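Local atomic coordinates of glycerol trinitrate reductase (Agrobacterium tumefaciens, PDB entry 5EPD), a protein that belongs to the Old Yellow Enzyme family, probably binds FMN and reduces nitrate esters such as glycerol trinitrate, and was crystallised here in its FMN-free form. Residues A[119-124]-A[183-188]; A[173-178]-A[233-238]; A[262-267]-A[300-305]. All coordinates share one frame; numbering follows the deposited sequence.

Interaction 1: residues A[119-124]-A[183-188]; sequences LQLWHV and ANSIEA
Ser185 is the one residue of helix 171-187 that meets the strand segment 119-124 here, and it does so through its hydroxyl against two leucines. Along 183-188 the backbone bonds from Glu187 N to Ala183 O (3.1 Å) and from Ala188 N to Asn184 O (3.0 Å) show the helix holding to its last turn. Asn184 and Glu187 are hydrogen-bonded to Ile94 O and Gln97 NE2, away from the strand. Ser185 points at the strand. Its OG lies 3.5 Å from Leu119 CD2 and 3.6 Å from Leu119 CD1, so the oxygen sits against both prongs of the isobutyl fork; with CG anti to the backbone N (chi1 -179°), Leu119 carries both methyls to OG. Leu121 CD2 follows at 3.9 Å from the same Ser185 OG. No polar atom of 119-124 answers the hydroxyl. Its partner is Ala181 O, one turn back in its own helix, and the torsion that sets OG beside its own backbone N (chi1 -61°) suits that bond. A polar atom in an apolar setting is thereby satisfied within the helix. Ala188 closes the segment with its carbonyl bonded to Thr107 OG1 while its methyl packs on Ile100 and Trp103 of helix 97-112. With nearest CA atoms of Leu119 and Ser185 6.6 Å apart, helix and strand lie close. Strand 117-122, helix 171-187 and the parallel neighbouring strand 193-196 form a beta-alpha-beta crossover, the repeating element of the TIM barrel, with Leu119 and Leu121 on the outer, helix-facing side.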
loop_
_atom_site.group_PDB
_atom_site.type_symbol
_atom_site.label_atom_id
_atom_site.label_comp_id
_atom_site.label_asym_id
_atom_site.label_seq_id
_atom_site.Cartn_x
_atom_site.Cartn_y
_atom_site.Cartn_z
ATOM N N LEU A 119 -1.568 -6.134 5.707
ATOM C CA LEU A 119 -1.104 -4.786 6.102
ATOM C C LEU A 119 -0.032 -4.225 5.138
ATOM O O LEU A 119 0.991 -4.864 4.854
ATOM C CB LEU A 119 -0.611 -4.797 7.558
ATOM C CG LEU A 119 -0.111 -3.488 8.176
ATOM C CD1 LEU A 119 -0.255 -3.453 9.690
ATOM C CD2 LEU A 119 1.350 -3.264 7.849
ATOM N N GLN A 120 -0.263 -3.014 4.640
ATOM C CA GLN A 120 0.739 -2.361 3.782
ATOM C C GLN A 120 1.749 -1.560 4.598
ATOM O O GLN A 120 1.422 -0.517 5.161
ATOM C CB GLN A 120 0.103 -1.453 2.713
ATOM C CG GLN A 120 1.104 -0.985 1.656
ATOM C CD GLN A 120 0.568 0.078 0.729
ATOM O OE1 GLN A 120 0.049 1.084 1.181
ATOM N NE2 GLN A 120 0.728 -0.111 -0.551
ATOM N N LEU A 121 2.977 -2.068 4.627
ATOM C CA LEU A 121 4.099 -1.452 5.342
ATOM C C LEU A 121 4.703 -0.219 4.659
ATOM O O LEU A 121 5.170 -0.286 3.499
ATOM C CB LEU A 121 5.232 -2.463 5.500
ATOM C CG LEU A 121 4.854 -3.726 6.254
ATOM C CD1 LEU A 121 5.961 -4.753 6.049
ATOM C CD2 LEU A 121 4.608 -3.424 7.726
ATOM N N TRP A 122 4.784 0.867 5.429
ATOM C CA TRP A 122 5.101 2.175 4.907
ATOM C C TRP A 122 6.364 2.805 5.501
ATOM O O TRP A 122 6.599 2.742 6.714
ATOM C CB TRP A 122 3.932 3.073 5.275
ATOM C CG TRP A 122 3.594 4.158 4.340
ATOM C CD1 TRP A 122 4.106 4.396 3.073
ATOM C CD2 TRP A 122 2.596 5.152 4.567
ATOM N NE1 TRP A 122 3.467 5.487 2.510
ATOM C CE2 TRP A 122 2.531 5.958 3.403
ATOM C CE3 TRP A 122 1.717 5.405 5.620
ATOM C CZ2 TRP A 122 1.635 7.022 3.288
ATOM C CZ3 TRP A 122 0.832 6.455 5.509
ATOM C CH2 TRP A 122 0.792 7.253 4.353
ATOM N N HIS A 123 7.151 3.436 4.634
ATOM C CA HIS A 123 8.102 4.486 5.022
ATOM C C HIS A 123 8.015 5.566 3.940
ATOM O O HIS A 123 8.456 5.358 2.789
ATOM C CB HIS A 123 9.542 3.949 5.120
ATOM C CG HIS A 123 10.459 4.803 5.937
ATOM N ND1 HIS A 123 10.498 6.178 5.834
ATOM C CD2 HIS A 123 11.387 4.475 6.869
ATOM C CE1 HIS A 123 11.399 6.663 6.668
ATOM N NE2 HIS A 123 11.963 5.649 7.301
ATOM N N VAL A 124 7.477 6.725 4.311
ATOM C CA VAL A 124 7.287 7.822 3.341
ATOM C C VAL A 124 8.543 8.507 2.788
ATOM O O VAL A 124 8.480 9.249 1.795
ATOM C CB VAL A 124 6.368 8.930 3.905
ATOM C CG1 VAL A 124 5.007 8.328 4.265
ATOM C CG2 VAL A 124 7.027 9.676 5.067
ATOM N N ALA A 183 6.763 -8.718 11.383
ATOM C CA ALA A 183 6.452 -9.668 12.470
ATOM C C ALA A 183 5.388 -9.144 13.422
ATOM O O ALA A 183 4.669 -9.931 14.025
ATOM C CB ALA A 183 7.709 -10.040 13.241
ATOM N N ASN A 184 5.317 -7.818 13.571
ATOM C CA ASN A 184 4.227 -7.157 14.305
ATOM C C ASN A 184 2.868 -7.303 13.584
ATOM O O ASN A 184 1.809 -7.328 14.229
ATOM C CB ASN A 184 4.523 -5.658 14.512
ATOM C CG ASN A 184 5.695 -5.400 15.452
ATOM O OD1 ASN A 184 6.146 -6.295 16.162
ATOM N ND2 ASN A 184 6.187 -4.167 15.461
ATOM N N SER A 185 2.907 -7.371 12.253
ATOM C CA SER A 185 1.701 -7.524 11.462
ATOM C C SER A 185 1.143 -8.920 11.637
ATOM O O SER A 185 -0.073 -9.081 11.686
ATOM C CB SER A 185 1.970 -7.244 9.981
ATOM O OG SER A 185 2.432 -5.916 9.794
ATOM N N ILE A 186 2.025 -9.919 11.746
ATOM C CA ILE A 186 1.615 -11.297 12.054
ATOM C C ILE A 186 1.105 -11.433 13.482
ATOM O O ILE A 186 0.114 -12.112 13.695
ATOM C CB ILE A 186 2.745 -12.323 11.853
ATOM C CG1 ILE A 186 3.264 -12.286 10.404
ATOM C CG2 ILE A 186 2.254 -13.720 12.203
ATOM C CD1 ILE A 186 2.195 -12.315 9.325
ATOM N N GLU A 187 1.777 -10.810 14.451
ATOM C CA GLU A 187 1.253 -10.757 15.814
ATOM C C GLU A 187 -0.179 -10.214 15.792
ATOM O O GLU A 187 -1.057 -10.755 16.462
ATOM C CB GLU A 187 2.131 -9.897 16.734
ATOM C CG GLU A 187 1.839 -10.075 18.230
ATOM C CD GLU A 187 2.704 -9.196 19.143
ATOM O OE1 GLU A 187 2.296 -8.964 20.317
ATOM O OE2 GLU A 187 3.789 -8.739 18.704
ATOM N N ALA A 188 -0.417 -9.170 14.992
ATOM C CA ALA A 188 -1.722 -8.490 14.943
ATOM C C ALA A 188 -2.849 -9.256 14.183
ATOM O O ALA A 188 -3.968 -8.742 14.036
ATOM C CB ALA A 188 -1.542 -7.098 14.365
#

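Interaction 2: residues A[173-178]-A[233-238]; sequences GIVDDF and TAAVAQ
Val236, Ala235 and Val175 carry most of this contact between helices 171-187 and 227-240, each giving up between 31 and 39 Å² of surface to the other segment. Val236 uses a single branch. Its CG2 stands 4.1 Å from Phe178 CB and slightly nearer, at 3.9 Å, to Phe178 O, so the methyl touches both the root of the side chain and the backbone of the facing helix. The Phe178 ring takes no part in that meeting: CG lies beside the backbone N (chi1 -82°), and the ring leads off toward Leu203 and the barrel strand carrying Leu121. Val236 also touches Thr245 of strand 245-249.

Ala235 points its CB toward the other helix and meets Val175 CG1 at 3.6 Å. That branch of Val175 is anti to the backbone N (chi1 170°), which extends it across the gap to the short alanine. Val175 also packs on Leu228, Glu231 and Val232 one or two turns earlier in helix 227-240. The nearest CA atoms, 7.1 Å between Val175 and Ala235 and 6.7 Å between Phe178 and Val236, show closely packed helices, with the short Ala235 at one of the two meeting points. Both side-chain meetings, Val175 with Ala235 and Phe178 with Val236, are apolar, without a polar bond between the segments, which implies an association resting on van der Waals contact and burial of methyl groups.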
loop_
_atom_site.group_PDB
_atom_site.type_symbol
_atom_site.label_atom_id
_atom_site.label_comp_id
_atom_site.label_asym_id
_atom_site.label_seq_id
_atom_site.Cartn_x
_atom_site.Cartn_y
_atom_site.Cartn_z
ATOM N N GLY A 173 19.329 -0.372 9.482
ATOM C CA GLY A 173 18.361 -0.065 10.529
ATOM C C GLY A 173 16.954 0.107 10.013
ATOM O O GLY A 173 15.993 -0.278 10.692
ATOM N N ILE A 174 16.834 0.688 8.818
ATOM C CA ILE A 174 15.535 0.840 8.174
ATOM C C ILE A 174 15.027 -0.515 7.679
ATOM O O ILE A 174 13.842 -0.796 7.821
ATOM C CB ILE A 174 15.561 1.898 7.044
ATOM C CG1 ILE A 174 15.660 3.305 7.651
ATOM C CG2 ILE A 174 14.293 1.832 6.204
ATOM C CD1 ILE A 174 16.098 4.375 6.675
ATOM N N VAL A 175 15.918 -1.351 7.142
ATOM C CA VAL A 175 15.561 -2.712 6.717
ATOM C C VAL A 175 15.042 -3.479 7.906
ATOM O O VAL A 175 14.126 -4.320 7.768
ATOM C CB VAL A 175 16.765 -3.508 6.157
ATOM C CG1 VAL A 175 16.403 -4.985 5.968
ATOM C CG2 VAL A 175 17.270 -2.901 4.853
ATOM N N ASP A 176 15.629 -3.207 9.072
ATOM C CA ASP A 176 15.195 -3.893 10.276
ATOM C C ASP A 176 13.859 -3.396 10.814
ATOM O O ASP A 176 13.115 -4.172 11.422
ATOM C CB ASP A 176 16.234 -3.828 11.389
ATOM C CG ASP A 176 16.025 -4.936 12.402
ATOM O OD1 ASP A 176 16.047 -6.109 11.968
ATOM O OD2 ASP A 176 15.803 -4.656 13.602
ATOM N N ASP A 177 13.562 -2.113 10.618
ATOM C CA ASP A 177 12.244 -1.576 10.991
ATOM C C ASP A 177 11.138 -2.201 10.168
ATOM O O ASP A 177 10.069 -2.457 10.706
ATOM C CB ASP A 177 12.192 -0.070 10.812
ATOM C CG ASP A 177 13.110 0.660 11.762
ATOM O OD1 ASP A 177 13.505 0.046 12.773
ATOM O OD2 ASP A 177 13.444 1.836 11.486
ATOM N N PHE A 178 11.385 -2.445 8.873
ATOM C CA PHE A 178 10.450 -3.218 8.044
ATOM C C PHE A 178 10.357 -4.670 8.522
ATOM O O PHE A 178 9.250 -5.236 8.611
ATOM C CB PHE A 178 10.854 -3.230 6.573
ATOM C CG PHE A 178 10.429 -2.012 5.804
ATOM C CD1 PHE A 178 9.125 -1.884 5.336
ATOM C CD2 PHE A 178 11.338 -1.004 5.507
ATOM C CE1 PHE A 178 8.734 -0.764 4.599
ATOM C CE2 PHE A 178 10.961 0.124 4.776
ATOM C CZ PHE A 178 9.657 0.245 4.313
ATOM N N THR A 233 12.272 -6.225 0.956
ATOM C CA THR A 233 11.411 -7.366 0.639
ATOM C C THR A 233 12.040 -8.734 1.025
ATOM O O THR A 233 11.348 -9.651 1.468
ATOM C CB THR A 233 11.035 -7.354 -0.867
ATOM O OG1 THR A 233 10.637 -6.035 -1.259
ATOM C CG2 THR A 233 9.905 -8.332 -1.175
ATOM N N ALA A 234 13.345 -8.874 0.850
ATOM C CA ALA A 234 14.046 -10.116 1.213
ATOM C C ALA A 234 13.998 -10.390 2.732
ATOM O O ALA A 234 13.790 -11.540 3.166
ATOM C CB ALA A 234 15.498 -10.062 0.716
ATOM N N ALA A 235 14.195 -9.325 3.524
ATOM C CA ALA A 235 14.154 -9.410 4.981
ATOM C C ALA A 235 12.748 -9.688 5.498
ATOM O O ALA A 235 12.581 -10.451 6.441
ATOM C CB ALA A 235 14.695 -8.137 5.594
ATOM N N VAL A 236 11.747 -9.053 4.894
ATOM C CA VAL A 236 10.359 -9.286 5.257
ATOM C C VAL A 236 9.969 -10.716 4.892
ATOM O O VAL A 236 9.357 -11.410 5.688
ATOM C CB VAL A 236 9.411 -8.277 4.561
ATOM C CG1 VAL A 236 7.950 -8.697 4.708
ATOM C CG2 VAL A 236 9.609 -6.878 5.122
ATOM N N ALA A 237 10.331 -11.147 3.686
ATOM C CA ALA A 237 10.034 -12.504 3.239
ATOM C C ALA A 237 10.659 -13.560 4.154
ATOM O O ALA A 237 10.039 -14.587 4.415
ATOM C CB ALA A 237 10.495 -12.706 1.801
ATOM N N GLN A 238 11.874 -13.312 4.643
ATOM C CA GLN A 238 12.543 -14.280 5.532
ATOM C C GLN A 238 11.884 -14.333 6.898
ATOM O O GLN A 238 11.621 -15.415 7.422
ATOM C CB GLN A 238 14.036 -13.982 5.691
ATOM C CG GLN A 238 14.942 -14.980 4.987
ATOM C CD GLN A 238 16.357 -14.890 5.496
ATOM O OE1 GLN A 238 17.285 -14.586 4.742
ATOM N NE2 GLN A 238 16.531 -15.113 6.794
#

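Interaction 3: residues A[262-267]-A[300-305]; sequences DPQTQY and YGSLRR
The Tyr267 ring meets Pro263 O at its edge, in plane, and packs near Glu204, Ala207 and Lys208; CB is the side-chain atom that touches the other segment, 4.1 Å from Leu303 CD2, while the ring leads away. The contact pairs two successive outer helices of the TIM barrel, 263-276 and 300-306, with the Tyr267 and Leu303 CA atoms 7.4 Å apart. The Arg305 guanidinium folds over its own helix, with Gly301 O 3.4 Å above its plane, over the centre, and Ser302 N on the same face nearer the rim.

Gln264 spans the wider part, where its CA lies 8.6 Å from that of Ser302. The side chain bends at its second torsion (chi2 70°), which brings NE2 to 3.7 Å from Ser302 CB. This is contact only; the two residues are linked through Asp268, whose OD1 receives both Gln264 NE2 and Ser302 OG, and Gln264 OE1 accepts from Asp299 N. At the start of helix 263-276, Asp262 is the N-cap: Thr265 N donates to its OD1 with an N-H...O angle of 174°, from above the carboxylate plane. Closest across the segments is Leu303 CD2, 3.3 Å from Tyr267 O.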
loop_
_atom_site.group_PDB
_atom_site.type_symbol
_atom_site.label_atom_id
_atom_site.label_comp_id
_atom_site.label_asym_id
_atom_site.label_seq_id
_atom_site.Cartn_x
_atom_site.Cartn_y
_atom_site.Cartn_z
ATOM N N ASP A 262 14.593 5.564 -17.326
ATOM C CA ASP A 262 14.294 4.308 -18.036
ATOM C C ASP A 262 13.615 3.301 -17.094
ATOM O O ASP A 262 14.264 2.433 -16.496
ATOM C CB ASP A 262 15.569 3.731 -18.673
ATOM C CG ASP A 262 15.305 2.452 -19.453
ATOM O OD1 ASP A 262 14.160 1.935 -19.401
ATOM O OD2 ASP A 262 16.251 1.951 -20.112
ATOM N N PRO A 263 12.298 3.431 -16.939
ATOM C CA PRO A 263 11.638 2.587 -15.942
ATOM C C PRO A 263 11.541 1.127 -16.370
ATOM O O PRO A 263 11.505 0.223 -15.516
ATOM C CB PRO A 263 10.251 3.229 -15.796
ATOM C CG PRO A 263 10.064 4.081 -17.014
ATOM C CD PRO A 263 11.438 4.541 -17.392
ATOM N N GLN A 264 11.514 0.896 -17.673
ATOM C CA GLN A 264 11.449 -0.466 -18.173
ATOM C C GLN A 264 12.664 -1.316 -17.701
ATOM O O GLN A 264 12.493 -2.393 -17.111
ATOM C CB GLN A 264 11.351 -0.473 -19.709
ATOM C CG GLN A 264 10.930 -1.826 -20.262
ATOM C CD GLN A 264 9.472 -2.163 -19.945
ATOM O OE1 GLN A 264 8.563 -1.503 -20.439
ATOM N NE2 GLN A 264 9.249 -3.206 -19.130
ATOM N N THR A 265 13.875 -0.819 -17.953
ATOM C CA THR A 265 15.092 -1.478 -17.480
ATOM C C THR A 265 15.054 -1.618 -15.962
ATOM O O THR A 265 15.356 -2.682 -15.407
ATOM C CB THR A 265 16.352 -0.670 -17.871
ATOM O OG1 THR A 265 16.356 -0.457 -19.293
ATOM C CG2 THR A 265 17.620 -1.407 -17.453
ATOM N N GLN A 266 14.674 -0.529 -15.298
ATOM C CA GLN A 266 14.656 -0.478 -13.838
ATOM C C GLN A 266 13.733 -1.549 -13.274
ATOM O O GLN A 266 14.107 -2.247 -12.297
ATOM C CB GLN A 266 14.224 0.910 -13.350
ATOM C CG GLN A 266 14.363 1.141 -11.845
ATOM C CD GLN A 266 15.795 1.052 -11.336
ATOM O OE1 GLN A 266 16.626 1.958 -11.571
ATOM N NE2 GLN A 266 16.097 -0.034 -10.609
ATOM N N TYR A 267 12.536 -1.684 -13.871
ATOM C CA TYR A 267 11.473 -2.524 -13.256
ATOM C C TYR A 267 11.439 -3.956 -13.778
ATOM O O TYR A 267 10.920 -4.839 -13.092
ATOM C CB TYR A 267 10.096 -1.834 -13.299
ATOM C CG TYR A 267 9.968 -0.791 -12.199
ATOM C CD1 TYR A 267 10.455 0.505 -12.388
ATOM C CD2 TYR A 267 9.408 -1.109 -10.964
ATOM C CE1 TYR A 267 10.399 1.450 -11.375
ATOM C CE2 TYR A 267 9.336 -0.166 -9.941
ATOM C CZ TYR A 267 9.839 1.111 -10.156
ATOM O OH TYR A 267 9.796 2.065 -9.175
ATOM N N TYR A 300 3.881 -3.679 -19.427
ATOM C CA TYR A 300 3.554 -4.420 -18.216
ATOM C C TYR A 300 3.626 -5.926 -18.444
ATOM O O TYR A 300 3.832 -6.696 -17.498
ATOM C CB TYR A 300 2.168 -4.005 -17.681
ATOM C CG TYR A 300 2.111 -2.544 -17.250
ATOM C CD1 TYR A 300 2.556 -2.133 -15.983
ATOM C CD2 TYR A 300 1.628 -1.577 -18.119
ATOM C CE1 TYR A 300 2.536 -0.798 -15.612
ATOM C CE2 TYR A 300 1.593 -0.239 -17.755
ATOM C CZ TYR A 300 2.043 0.146 -16.509
ATOM O OH TYR A 300 1.988 1.485 -16.196
ATOM N N GLY A 301 3.453 -6.341 -19.702
ATOM C CA GLY A 301 3.528 -7.748 -20.089
ATOM C C GLY A 301 4.897 -8.329 -19.773
ATOM O O GLY A 301 5.004 -9.517 -19.418
ATOM N N SER A 302 5.937 -7.488 -19.892
ATOM C CA SER A 302 7.287 -7.858 -19.492
ATOM C C SER A 302 7.296 -8.267 -18.030
ATOM O O SER A 302 7.801 -9.336 -17.699
ATOM C CB SER A 302 8.270 -6.693 -19.724
ATOM O OG SER A 302 9.594 -6.993 -19.257
ATOM N N LEU A 303 6.733 -7.412 -17.169
ATOM C CA LEU A 303 6.736 -7.640 -15.711
ATOM C C LEU A 303 5.914 -8.863 -15.350
ATOM O O LEU A 303 6.330 -9.714 -14.529
ATOM C CB LEU A 303 6.169 -6.424 -14.950
ATOM C CG LEU A 303 6.819 -5.049 -15.176
ATOM C CD1 LEU A 303 6.259 -4.061 -14.176
ATOM C CD2 LEU A 303 8.336 -5.123 -15.090
ATOM N N ARG A 304 4.730 -8.912 -15.953
ATOM C CA ARG A 304 3.857 -10.085 -15.907
ATOM C C ARG A 304 4.572 -11.392 -16.301
ATOM O O ARG A 304 4.426 -12.417 -15.623
ATOM C CB ARG A 304 2.661 -9.838 -16.830
ATOM C CG ARG A 304 1.703 -10.996 -16.965
ATOM C CD ARG A 304 1.330 -11.561 -15.611
ATOM N NE ARG A 304 0.004 -12.153 -15.621
ATOM C CZ ARG A 304 -0.453 -12.991 -14.693
ATOM N NH1 ARG A 304 0.325 -13.373 -13.681
ATOM N NH2 ARG A 304 -1.702 -13.464 -14.791
ATOM N N ARG A 305 5.336 -11.358 -17.391
ATOM C CA ARG A 305 6.103 -12.521 -17.811
ATOM C C ARG A 305 7.188 -12.905 -16.796
ATOM O O ARG A 305 7.365 -14.070 -16.470
ATOM C CB ARG A 305 6.730 -12.256 -19.175
ATOM C CG ARG A 305 5.844 -12.690 -20.320
ATOM C CD ARG A 305 6.482 -12.415 -21.667
ATOM N NE ARG A 305 5.777 -11.324 -22.332
ATOM C CZ ARG A 305 6.280 -10.114 -22.587
ATOM N NH1 ARG A 305 5.510 -9.209 -23.196
ATOM N NH2 ARG A 305 7.534 -9.795 -22.259
#

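From the N terminus, residues 119-124 come first, then 173-178, 183-188 and 233-238, so interactions 1 and 2 cross: interaction 1 closes the excursion between a barrel strand and its following helix, while interaction 2 opens inside it and closes on helix 227-240, beyond strand 193-196. They share helix 171-187, which faces the barrel wall in one and a neighbouring helix in the other, and they touch directly where the Phe178 ring packs against Leu121 and His123; their centres are about 11 Å apart. Interaction 3 follows in series, closing a loop over strand 281-284 and an unmodelled stretch, 287-296. Its centre lies about 24 Å from that of interaction 2, further round the barrel's helical layer.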